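Side-chain contacts in holo-[acyl-carrier-protein] synthase (Helicobacter pylori, PDB 5XUK), which belongs to the 4'-phosphopantetheinyl transferase superfamily and binds coenzyme A in a trimeric assembly: residues E51-S54 and K55-V59; K22-E25 and R26-S29; E87-Y91 and F92-S96; K37-S40 and S41-A44. All coordinates share one frame; numbering follows the deposited sequence.

Interaction 1 (E51-S54 and K55-V59). With COA (coenzyme A), chain B.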
loop_
_atom_site.group_PDB
_atom_site.type_symbol
_atom_site.label_atom_id
_atom_site.label_comp_id
_atom_site.label_asym_id
_atom_site.label_seq_id
_atom_site.Cartn_x
_atom_site.Cartn_y
_atom_site.Cartn_z
ATOM N N GLU A 51 13.133 2.130 -0.683
ATOM C CA GLU A 51 12.633 1.970 -2.044
ATOM C C GLU A 51 11.361 2.787 -2.281
ATOM O O GLU A 51 11.283 3.526 -3.252
ATOM C CB GLU A 51 12.380 0.509 -2.338
ATOM C CG GLU A 51 13.633 -0.346 -2.383
ATOM C CD GLU A 51 14.532 -0.036 -3.573
ATOM O OE1 GLU A 51 15.361 -0.905 -3.924
ATOM O OE2 GLU A 51 14.407 1.059 -4.161
ATOM N N ALA A 52 10.402 2.710 -1.353
ATOM C CA ALA A 52 9.100 3.363 -1.512
ATOM C C ALA A 52 9.248 4.870 -1.556
ATOM O O ALA A 52 8.486 5.568 -2.242
ATOM C CB ALA A 52 8.168 2.962 -0.374
ATOM N N CYS A 53 10.200 5.372 -0.770
ATOM C CA CYS A 53 10.537 6.793 -0.750
ATOM C C CYS A 53 11.123 7.267 -2.082
ATOM O O CYS A 53 10.862 8.399 -2.510
ATOM C CB CYS A 53 11.575 7.082 0.336
ATOM S SG CYS A 53 11.780 8.852 0.623
ATOM N N SER A 54 11.947 6.419 -2.698
ATOM C CA SER A 54 12.601 6.774 -3.949
ATOM C C SER A 54 11.579 6.779 -5.082
ATOM O O SER A 54 11.652 7.627 -5.962
ATOM C CB SER A 54 13.776 5.855 -4.260
ATOM O OG SER A 54 13.421 4.484 -4.461
ATOM N N LYS A 55 10.608 5.864 -5.025
ATOM C CA LYS A 55 9.511 5.829 -5.999
ATOM C C LYS A 55 8.543 6.990 -5.814
ATOM O O LYS A 55 7.973 7.482 -6.783
ATOM C CB LYS A 55 8.723 4.533 -5.893
ATOM C CG LYS A 55 9.473 3.274 -6.266
ATOM C CD LYS A 55 8.491 2.122 -6.301
ATOM C CE LYS A 55 9.187 0.816 -6.559
ATOM N NZ LYS A 55 8.209 -0.275 -6.409
ATOM N N ALA A 56 8.345 7.416 -4.570
ATOM C CA ALA A 56 7.417 8.502 -4.273
ATOM C C ALA A 56 7.932 9.827 -4.827
ATOM O O ALA A 56 7.137 10.675 -5.220
ATOM C CB ALA A 56 7.172 8.605 -2.770
ATOM N N LEU A 57 9.260 10.000 -4.815
ATOM C CA LEU A 57 9.957 11.162 -5.397
ATOM C C LEU A 57 10.238 10.959 -6.903
ATOM O O LEU A 57 10.807 11.836 -7.548
ATOM C CB LEU A 57 11.293 11.412 -4.677
ATOM C CG LEU A 57 11.303 11.735 -3.178
ATOM C CD1 LEU A 57 12.720 11.691 -2.630
ATOM C CD2 LEU A 57 10.671 13.087 -2.892
ATOM N N GLN A 58 9.892 9.782 -7.426
ATOM C CA GLN A 58 9.912 9.464 -8.870
ATOM C C GLN A 58 11.305 9.328 -9.503
ATOM O O GLN A 58 11.443 9.261 -10.745
ATOM C CB GLN A 58 9.017 10.435 -9.649
ATOM C CG GLN A 58 7.589 10.459 -9.111
ATOM C CD GLN A 58 6.552 10.706 -10.189
ATOM O OE1 GLN A 58 6.421 11.819 -10.697
ATOM N NE2 GLN A 58 5.799 9.664 -10.537
ATOM N N VAL A 59 12.328 9.205 -8.654
ATOM C CA VAL A 59 13.697 9.018 -9.133
ATOM C C VAL A 59 14.241 7.577 -8.973
ATOM O O VAL A 59 15.168 7.174 -9.686
ATOM C CB VAL A 59 14.646 10.039 -8.478
ATOM C CG1 VAL A 59 14.726 9.828 -6.968
ATOM C CG2 VAL A 59 16.020 9.941 -9.111
HETATM N N1A COA B . 9.834 6.305 -9.907
HETATM C C2A COA B . 8.717 5.670 -9.494
HETATM N N3A COA B . 8.487 4.368 -9.741
HETATM C C4A COA B . 9.373 3.639 -10.440
HETATM C C5A COA B . 10.609 4.268 -10.922
HETATM C C6A COA B . 10.807 5.694 -10.606
HETATM N N6A COA B . 11.922 6.361 -11.003
HETATM N N7A COA B . 11.293 3.317 -11.579
HETATM C C8A COA B . 10.580 2.160 -11.522
HETATM N N9A COA B . 9.421 2.373 -10.843
HETATM C C1B COA B . 8.367 1.381 -10.601
HETATM C C2B COA B . 7.921 0.774 -11.936
HETATM O O2B COA B . 6.505 0.835 -12.111
HETATM C C3B COA B . 8.349 -0.673 -11.876
HETATM O O3B COA B . 7.397 -1.586 -12.412
HETATM P P3B COA B . 7.218 -1.827 -14.010
HETATM O O7A COA B . 8.609 -1.640 -14.581
HETATM O O8A COA B . 6.769 -3.261 -14.123
HETATM O O9A COA B . 6.193 -0.766 -14.372
HETATM C C4B COA B . 8.488 -0.896 -10.391
HETATM O O4B COA B . 8.903 0.336 -9.805
HETATM C C5B COA B . 9.458 -2.005 -10.067
HETATM O O5B COA B . 8.827 -2.672 -8.998
HETATM P P1A COA B . 9.637 -3.307 -7.802
HETATM O O1A COA B . 10.039 -4.653 -8.368
HETATM O O2A COA B . 8.887 -3.207 -6.496
HETATM O O3A COA B . 10.819 -2.257 -7.669
HETATM P P2A COA B . 12.199 -2.680 -6.978
HETATM O O4A COA B . 12.035 -2.661 -5.464
HETATM O O5A COA B . 12.679 -3.947 -7.662
HETATM O O6A COA B . 13.112 -1.435 -7.471
HETATM C CBP COA B . 13.707 0.886 -8.007
HETATM C CCP COA B . 12.596 -0.165 -7.912
HETATM C CDP COA B . 13.624 1.625 -9.333
HETATM C CEP COA B . 13.536 1.899 -6.883
HETATM C CAP COA B . 15.065 0.163 -7.923
HETATM O OAP COA B . 15.405 -0.361 -9.211
HETATM C C9P COA B . 16.201 1.019 -7.455
HETATM O O9P COA B . 16.355 2.152 -7.885
HETATM N N8P COA B . 17.017 0.440 -6.571
#
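Lys55 and Ser54 meet at the same acceptor, the carbonyl oxygen of Glu51, near the C-terminal end of helix 40-56. Lys55 N gives it the ordinary helical bond, 3.0 Å long, while Ser54 OG donates to Glu51 O at 2.6 Å from a position tilted 20° out of the carbonyl plane. With OG set between its own backbone N and carbonyl carbon (chi1 63°), Ser54 folds its hydroxyl back onto the preceding turn. The Lys55 side chain runs off in another direction: beyond CG it is extended, CE passing 3.3 Å from the ribose oxygen O4B of coenzyme A and NZ reaching the diphosphate oxygen O2A at 3.0 Å. Glu51 bends at chi2 (-69°) toward the pantetheine end, where N8P makes a weak hydrogen bond to OE1. Past the last turn Gln58, with positive phi, closes a Schellman motif; Gln58 O accepts a hydrogen bond from adenine N6A at 3.0 Å. The helix end therefore meets the ligand at adenine, diphosphate and pantetheine. Lys55 NZ is further held by a salt bridge to Asp5 and by hydrogen bonds to Ile4 O and to Ile101 O of the second subunit. Several oxygen partners around one ammonium group, a carboxylate and a diphosphate among them, would be expected to stabilise its positive charge and keep its chain extended against the ligand.

Interaction 2 (K22-E25 and R26-S29)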
loop_
_atom_site.group_PDB
_atom_site.type_symbol
_atom_site.label_atom_id
_atom_site.label_comp_id
_atom_site.label_asym_id
_atom_site.label_seq_id
_atom_site.Cartn_x
_atom_site.Cartn_y
_atom_site.Cartn_z
ATOM N N LYS A 22 28.449 -6.034 4.216
ATOM C CA LYS A 22 28.579 -5.425 2.896
ATOM C C LYS A 22 27.196 -5.030 2.369
ATOM O O LYS A 22 27.024 -3.937 1.830
ATOM C CB LYS A 22 29.310 -6.368 1.927
ATOM C CG LYS A 22 30.442 -5.705 1.152
ATOM C CD LYS A 22 31.442 -6.726 0.618
ATOM C CE LYS A 22 32.717 -6.059 0.119
ATOM N NZ LYS A 22 33.660 -7.038 -0.494
ATOM N N PHE A 23 26.207 -5.900 2.561
ATOM C CA PHE A 23 24.825 -5.577 2.198
ATOM C C PHE A 23 24.234 -4.493 3.095
ATOM O O PHE A 23 23.855 -3.419 2.614
ATOM C CB PHE A 23 23.939 -6.831 2.246
ATOM C CG PHE A 23 22.500 -6.589 1.841
ATOM C CD1 PHE A 23 22.192 -5.891 0.669
ATOM C CD2 PHE A 23 21.454 -7.078 2.622
ATOM C CE1 PHE A 23 20.875 -5.677 0.294
ATOM C CE2 PHE A 23 20.132 -6.864 2.249
ATOM C CZ PHE A 23 19.844 -6.164 1.083
ATOM N N LEU A 24 24.163 -4.771 4.394
ATOM C CA LEU A 24 23.463 -3.884 5.315
ATOM C C LEU A 24 23.947 -2.464 5.254
ATOM O O LEU A 24 23.150 -1.524 5.285
ATOM C CB LEU A 24 23.607 -4.356 6.758
ATOM C CG LEU A 24 22.616 -5.393 7.250
ATOM C CD1 LEU A 24 22.744 -5.468 8.769
ATOM C CD2 LEU A 24 21.197 -5.047 6.821
ATOM N N GLU A 25 25.261 -2.300 5.178
ATOM C CA GLU A 25 25.849 -0.981 5.353
ATOM C C GLU A 25 25.746 -0.125 4.113
ATOM O O GLU A 25 25.921 1.081 4.185
ATOM C CB GLU A 25 27.279 -1.111 5.875
ATOM C CG GLU A 25 27.289 -1.625 7.312
ATOM C CD GLU A 25 28.660 -2.025 7.823
ATOM O OE1 GLU A 25 28.717 -2.589 8.941
ATOM O OE2 GLU A 25 29.672 -1.791 7.123
ATOM N N ARG A 26 25.410 -0.748 2.988
ATOM C CA ARG A 26 25.019 -0.021 1.774
ATOM C C ARG A 26 23.717 0.762 1.951
ATOM O O ARG A 26 23.636 1.903 1.518
ATOM C CB ARG A 26 24.895 -0.971 0.571
ATOM C CG ARG A 26 26.233 -1.425 -0.011
ATOM C CD ARG A 26 26.083 -2.675 -0.877
ATOM N NE ARG A 26 27.375 -3.222 -1.312
ATOM C CZ ARG A 26 27.544 -4.375 -1.967
ATOM N NH1 ARG A 26 28.770 -4.764 -2.308
ATOM N NH2 ARG A 26 26.506 -5.147 -2.284
ATOM N N PHE A 27 22.697 0.183 2.583
ATOM C CA PHE A 27 21.426 0.936 2.719
ATOM C C PHE A 27 21.045 1.412 4.114
ATOM O O PHE A 27 20.214 2.326 4.250
ATOM C CB PHE A 27 20.243 0.204 2.046
ATOM C CG PHE A 27 19.777 -1.022 2.765
ATOM C CD1 PHE A 27 20.433 -2.221 2.602
ATOM C CD2 PHE A 27 18.639 -0.984 3.577
ATOM C CE1 PHE A 27 20.002 -3.355 3.271
ATOM C CE2 PHE A 27 18.194 -2.121 4.235
ATOM C CZ PHE A 27 18.882 -3.308 4.084
ATOM N N LEU A 28 21.658 0.845 5.152
ATOM C CA LEU A 28 21.358 1.279 6.525
ATOM C C LEU A 28 22.545 1.977 7.166
ATOM O O LEU A 28 23.645 1.438 7.218
ATOM C CB LEU A 28 20.898 0.088 7.380
ATOM C CG LEU A 28 19.566 -0.549 6.949
ATOM C CD1 LEU A 28 19.107 -1.590 7.955
ATOM C CD2 LEU A 28 18.490 0.519 6.764
ATOM N N SER A 29 22.300 3.185 7.658
ATOM C CA SER A 29 23.207 3.858 8.575
ATOM C C SER A 29 23.223 3.142 9.926
ATOM O O SER A 29 22.233 2.508 10.274
ATOM C CB SER A 29 22.691 5.266 8.848
ATOM O OG SER A 29 21.580 5.191 9.752
HETATM O O HOH W 1 26.043 2.326 6.616
#
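Arg26 lies back along the last turn of helix 21-27, over the carbonyl of Lys22. Its CB sits 3.4 Å from Phe23 O, the acceptor of the Arg26 backbone N-H. CG stands beside the backbone N (chi1 -75°), which starts the extended chain toward the preceding turn; there CG, CD and NE all pass close to Lys22 O, CD at 3.1 Å. NE is no farther than 3.2 Å from Lys22 O, but the angle is too poor for a hydrogen bond. At the tip the guanidinium has the Lys22 backbone over one face, and NH1 comes 4.0 Å from Lys22 CG as the two long side chains cross.

On another side of the helix Phe23 and Phe27 meet obliquely, planes at 54°, with Phe27 CE1 over the rim of one face of the Phe23 ring. Leu24 CD2 touches Phe27 CZ at 4.0 Å. Leu28 N donates a hydrogen bond to Leu24 O, and a water bridges Glu25 O and Leu28 O.

Phe27 and Leu24 rest on Ile43 of helix 40-56, where Phe27 also forms an edge-to-face pair with Phe47, while Leu28 fits between that helix and helix 30-36, against Phe46, Ile33 and Cys36.

Interaction 3 (E87-Y91 and F92-S96)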
loop_
_atom_site.group_PDB
_atom_site.type_symbol
_atom_site.label_atom_id
_atom_site.label_comp_id
_atom_site.label_asym_id
_atom_site.label_seq_id
_atom_site.Cartn_x
_atom_site.Cartn_y
_atom_site.Cartn_z
ATOM N N GLU A 87 19.654 19.373 2.244
ATOM C CA GLU A 87 19.893 19.767 0.860
ATOM C C GLU A 87 18.909 19.062 -0.069
ATOM O O GLU A 87 18.135 19.720 -0.770
ATOM C CB GLU A 87 21.333 19.446 0.438
ATOM C CG GLU A 87 22.376 20.454 0.918
ATOM C CD GLU A 87 22.678 20.372 2.410
ATOM O OE1 GLU A 87 22.508 19.280 3.008
ATOM O OE2 GLU A 87 23.096 21.404 2.986
ATOM N N LYS A 88 18.940 17.728 -0.054
ATOM C CA LYS A 88 18.025 16.891 -0.853
ATOM C C LYS A 88 16.559 17.267 -0.645
ATOM O O LYS A 88 15.755 17.220 -1.580
ATOM C CB LYS A 88 18.212 15.414 -0.514
ATOM C CG LYS A 88 19.551 14.830 -0.928
ATOM C CD LYS A 88 19.623 14.612 -2.426
ATOM C CE LYS A 88 20.990 14.093 -2.838
ATOM N NZ LYS A 88 21.078 13.890 -4.308
ATOM N N MET A 89 16.227 17.646 0.587
ATOM C CA MET A 89 14.892 18.122 0.933
ATOM C C MET A 89 14.514 19.362 0.117
ATOM O O MET A 89 13.350 19.534 -0.258
ATOM C CB MET A 89 14.822 18.413 2.439
ATOM C CG MET A 89 13.420 18.642 2.980
ATOM S SD MET A 89 13.092 17.726 4.502
ATOM C CE MET A 89 12.807 16.078 3.859
ATOM N N ASP A 90 15.504 20.213 -0.160
ATOM C CA ASP A 90 15.316 21.386 -1.023
ATOM C C ASP A 90 15.421 21.046 -2.507
ATOM O O ASP A 90 14.604 21.518 -3.300
ATOM C CB ASP A 90 16.316 22.496 -0.671
ATOM C CG ASP A 90 15.753 23.498 0.322
ATOM O OD1 ASP A 90 14.772 23.171 1.028
ATOM O OD2 ASP A 90 16.298 24.620 0.390
ATOM N N TYR A 91 16.410 20.234 -2.883
ATOM C CA TYR A 91 16.577 19.828 -4.285
ATOM C C TYR A 91 15.323 19.171 -4.860
ATOM O O TYR A 91 14.980 19.401 -6.022
ATOM C CB TYR A 91 17.761 18.876 -4.450
ATOM C CG TYR A 91 17.815 18.252 -5.827
ATOM C CD1 TYR A 91 18.130 19.016 -6.944
ATOM C CD2 TYR A 91 17.524 16.903 -6.016
ATOM C CE1 TYR A 91 18.169 18.454 -8.213
ATOM C CE2 TYR A 91 17.565 16.331 -7.280
ATOM C CZ TYR A 91 17.885 17.112 -8.374
ATOM O OH TYR A 91 17.922 16.550 -9.628
ATOM N N PHE A 92 14.654 18.348 -4.051
ATOM C CA PHE A 92 13.387 17.716 -4.446
ATOM C C PHE A 92 12.188 18.590 -4.086
ATOM O O PHE A 92 11.069 18.316 -4.524
ATOM C CB PHE A 92 13.242 16.322 -3.811
ATOM C CG PHE A 92 14.106 15.269 -4.455
ATOM C CD1 PHE A 92 15.220 14.765 -3.806
ATOM C CD2 PHE A 92 13.806 14.789 -5.718
ATOM C CE1 PHE A 92 16.019 13.803 -4.403
ATOM C CE2 PHE A 92 14.599 13.823 -6.319
ATOM C CZ PHE A 92 15.709 13.330 -5.662
ATOM N N ASN A 93 12.427 19.626 -3.282
ATOM C CA ASN A 93 11.403 20.607 -2.909
ATOM C C ASN A 93 10.276 19.979 -2.076
ATOM O O ASN A 93 9.100 20.027 -2.453
ATOM C CB ASN A 93 10.858 21.308 -4.168
ATOM C CG ASN A 93 10.222 22.661 -3.870
ATOM O OD1 ASN A 93 9.801 22.940 -2.743
ATOM N ND2 ASN A 93 10.147 23.507 -4.893
ATOM N N ILE A 94 10.650 19.411 -0.931
ATOM C CA ILE A 94 9.729 18.635 -0.099
ATOM C C ILE A 94 9.275 19.419 1.122
ATOM O O ILE A 94 10.088 19.998 1.833
ATOM C CB ILE A 94 10.386 17.324 0.398
ATOM C CG1 ILE A 94 10.972 16.520 -0.771
ATOM C CG2 ILE A 94 9.392 16.485 1.192
ATOM C CD1 ILE A 94 10.035 16.355 -1.952
ATOM N N GLN A 95 7.970 19.413 1.366
ATOM C CA GLN A 95 7.400 20.030 2.559
ATOM C C GLN A 95 7.401 19.023 3.711
ATOM O O GLN A 95 7.801 19.348 4.832
ATOM C CB GLN A 95 5.973 20.514 2.276
ATOM C CG GLN A 95 5.882 21.573 1.181
ATOM C CD GLN A 95 4.795 21.277 0.158
ATOM O OE1 GLN A 95 3.667 20.925 0.509
ATOM N NE2 GLN A 95 5.136 21.415 -1.118
ATOM N N SER A 96 6.962 17.798 3.421
ATOM C CA SER A 96 6.830 16.756 4.440
ATOM C C SER A 96 6.759 15.362 3.817
ATOM O O SER A 96 6.217 15.189 2.721
ATOM C CB SER A 96 5.576 17.008 5.282
ATOM O OG SER A 96 4.433 17.136 4.454
#
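A Schellman motif ends helix 86-91 at the protein surface, and an edge-to-face pair of adjacent aromatic residues, Tyr91 and Phe92, accompanies it. Asn93, with positive phi, is the C-prime residue. Its N-H makes a weak bond to Asp90 O, and the next amide, Ile94 N, reaches back to Met89 O at 2.8 Å with an almost straight N-H...O angle of 172°. One residue back along the acceptors, the regular helical bond from Phe92 N to Lys88 O is still in place.

Tyr91 has CG anti to its backbone N (chi1 170°), whereas in Phe92 CG stands anti to the carbonyl carbon. The edge of the tyrosine is thereby directed at the face of the phenylalanine, with planes at 71° and ring centroids 4.9 Å apart. Tyr91 CD2 stands over the middle of the Phe92 ring, 3.7 Å above its plane. Lys88 O lies at the edge of that same ring, close to its plane, and the Lys88 side chain runs alongside Phe92 in the same direction, CD 4.2 Å from CE1. Farther along, Met89 and Ile94 cross at about a right angle, and Met89 CG approaches the Ile94 carbonyl oxygen to 3.8 Å.

The turn leads from helix 86-91 into strand 97-104. Lys88 NZ bonds to the carbonyl oxygen of Glu64, in the loop that follows helix 40-56, and Tyr91 packs on the same residue; Ile94 rests on Leu57, just past the end of that helix.

Interaction 4 (K37-S40 and S41-A44). With COA (coenzyme A), chain C.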
loop_
_atom_site.group_PDB
_atom_site.type_symbol
_atom_site.label_atom_id
_atom_site.label_comp_id
_atom_site.label_asym_id
_atom_site.label_seq_id
_atom_site.Cartn_x
_atom_site.Cartn_y
_atom_site.Cartn_z
ATOM N N LYS A 37 17.656 -4.156 14.978
ATOM C CA LYS A 37 18.001 -5.141 16.013
ATOM C C LYS A 37 18.362 -6.513 15.489
ATOM O O LYS A 37 17.994 -7.520 16.103
ATOM C CB LYS A 37 16.837 -5.304 16.993
ATOM C CG LYS A 37 16.332 -4.003 17.597
ATOM C CD LYS A 37 15.193 -4.266 18.576
ATOM C CE LYS A 37 14.659 -2.975 19.184
ATOM N NZ LYS A 37 13.870 -3.219 20.430
ATOM N N ASP A 38 19.066 -6.574 14.364
ATOM C CA ASP A 38 19.337 -7.850 13.676
ATOM C C ASP A 38 18.089 -8.552 13.081
ATOM O O ASP A 38 18.220 -9.647 12.540
ATOM C CB ASP A 38 20.030 -8.863 14.611
ATOM C CG ASP A 38 21.506 -8.552 14.865
ATOM O OD1 ASP A 38 22.271 -8.327 13.892
ATOM O OD2 ASP A 38 21.899 -8.587 16.055
ATOM N N LYS A 39 16.890 -7.983 13.200
ATOM C CA LYS A 39 15.694 -8.727 12.770
ATOM C C LYS A 39 15.504 -8.609 11.260
ATOM O O LYS A 39 15.298 -7.521 10.732
ATOM C CB LYS A 39 14.446 -8.274 13.525
ATOM C CG LYS A 39 14.518 -8.600 15.012
ATOM C CD LYS A 39 13.207 -8.327 15.738
ATOM C CE LYS A 39 12.999 -6.847 16.029
ATOM N NZ LYS A 39 11.816 -6.613 16.911
ATOM N N SER A 40 15.591 -9.734 10.568
ATOM C CA SER A 40 15.406 -9.740 9.111
ATOM C C SER A 40 14.113 -9.053 8.618
ATOM O O SER A 40 14.119 -8.442 7.556
ATOM C CB SER A 40 15.453 -11.167 8.590
ATOM O OG SER A 40 14.319 -11.877 9.053
ATOM N N SER A 41 13.027 -9.142 9.386
ATOM C CA SER A 41 11.747 -8.578 8.968
ATOM C C SER A 41 11.748 -7.046 9.082
ATOM O O SER A 41 11.161 -6.359 8.257
ATOM C CB SER A 41 10.595 -9.195 9.787
ATOM O OG SER A 41 10.855 -9.094 11.187
ATOM N N SER A 42 12.418 -6.520 10.105
ATOM C CA SER A 42 12.647 -5.081 10.249
ATOM C C SER A 42 13.630 -4.523 9.212
ATOM O O SER A 42 13.532 -3.363 8.808
ATOM C CB SER A 42 13.211 -4.768 11.643
ATOM O OG SER A 42 12.385 -5.285 12.678
ATOM N N ILE A 43 14.605 -5.322 8.826
ATOM C CA ILE A 43 15.562 -4.906 7.812
ATOM C C ILE A 43 14.835 -4.860 6.445
ATOM O O ILE A 43 14.809 -3.832 5.784
ATOM C CB ILE A 43 16.790 -5.840 7.797
ATOM C CG1 ILE A 43 17.587 -5.680 9.100
ATOM C CG2 ILE A 43 17.698 -5.528 6.612
ATOM C CD1 ILE A 43 18.608 -6.772 9.329
ATOM N N ALA A 44 14.199 -5.956 6.069
ATOM C CA ALA A 44 13.281 -5.954 4.912
ATOM C C ALA A 44 12.398 -4.705 4.888
ATOM O O ALA A 44 12.309 -4.051 3.865
ATOM C CB ALA A 44 12.446 -7.213 4.905
HETATM N N1A COA C . 2.500 4.340 14.475
HETATM C C2A COA C . 2.807 4.012 13.201
HETATM N N3A COA C . 3.447 2.875 12.878
HETATM C C4A COA C . 3.831 2.012 13.833
HETATM C C5A COA C . 3.532 2.308 15.240
HETATM C C6A COA C . 2.815 3.563 15.526
HETATM N N6A COA C . 2.488 3.920 16.796
HETATM N N7A COA C . 4.026 1.288 15.960
HETATM C C8A COA C . 4.587 0.391 15.104
HETATM N N9A COA C . 4.473 0.848 13.829
HETATM C C1B COA C . 4.987 0.184 12.626
HETATM C C2B COA C . 6.484 -0.096 12.796
HETATM O O2B COA C . 7.255 0.396 11.701
HETATM C C3B COA C . 6.602 -1.601 12.848
HETATM O O3B COA C . 7.718 -2.123 12.133
HETATM P P3B COA C . 9.229 -2.101 12.733
HETATM O O7A COA C . 9.047 -2.259 14.229
HETATM O O8A COA C . 9.887 -3.316 12.132
HETATM O O9A COA C . 9.735 -0.751 12.255
HETATM C C4B COA C . 5.322 -2.037 12.180
HETATM O O4B COA C . 4.325 -1.062 12.478
HETATM C C5B COA C . 4.886 -3.412 12.622
HETATM O O5B COA C . 4.419 -3.993 11.425
HETATM P P1A COA C . 3.189 -4.980 11.389
HETATM O O1A COA C . 3.830 -6.304 11.750
HETATM O O2A COA C . 2.381 -4.828 10.124
HETATM O O3A COA C . 2.281 -4.345 12.525
HETATM P P2A COA C . 1.174 -5.235 13.263
HETATM O O4A COA C . -0.056 -5.357 12.372
HETATM O O5A COA C . 1.862 -6.492 13.764
HETATM O O6A COA C . 0.875 -4.259 14.523
HETATM C CBP COA C . 0.487 -2.165 15.743
HETATM C CCP COA C . 1.168 -2.849 14.554
HETATM C CDP COA C . 1.476 -1.275 16.479
HETATM C CEP COA C . -0.654 -1.294 15.235
HETATM C CAP COA C . -0.014 -3.257 16.707
HETATM O OAP COA C . 1.069 -3.694 17.536
HETATM C C9P COA C . -1.141 -2.834 17.600
HETATM O O9P COA C . -1.125 -1.751 18.164
HETATM N N8P COA C . -2.120 -3.731 17.735
#
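Ser41, in the first turn of helix 40-56, turns its OG between its own backbone N and carbonyl carbon (chi1 52°), 4.4 Å from CB of Lys39. Its side chain also packs on Ile9 of helix 9-15. Ser42 follows, with OG beside the backbone N. Ser42 OG lies 3.7 Å from both CB and CE of Lys39, because the lysine bends at chi3 (-78°) and brings CE back over it. Ser42 OG also lies 3.2 Å from O8A on the 3'-phosphate of coenzyme A, and Ser42 belongs to the coenzyme pocket. Lys39 is the N-cap residue of helix 40-56, and the phosphate lies at the flank of the first turn, beside Ser42. Ile43 gives its backbone N-H to Lys39 O at 3.0 Å, and its CG1 packs 3.4 Å from the same oxygen; the side chain then continues toward Ile12 of helix 9-15 and Cys36 of helix 30-36. Ala44 N closes the next turn on the carbonyl oxygen of Ser40, whose OG is hydrogen-bonded to Glu13 of helix 9-15. This bond from Ala44 N to Ser40 O is 2.9 Å long, with an N-H...O angle of 165°, and Ala44 CB lies 3.4 Å from Ser40 O.

Overall arrangement
From the N terminus the contacts follow in the order 2, 4, 1, 3, each confined to one short stretch, so none nests within or crosses another. Interaction 2 closes the end of helix 21-27. Interaction 4 begins helix 40-56 and touches interaction 2 through Leu24 CD2 and Ile43 CG2, 3.5 Å apart. Interaction 1 ends that same helix, its centre about 21 Å from that of interaction 4. Interaction 3, the end of helix 86-91, packs on interaction 1 through Leu57 CD2 and Ile94 CD1, 3.5 Å apart. Helix 40-56 thus joins the small helices at its start to helix 86-91 at its end, and its two ends meet two different coenzyme A molecules.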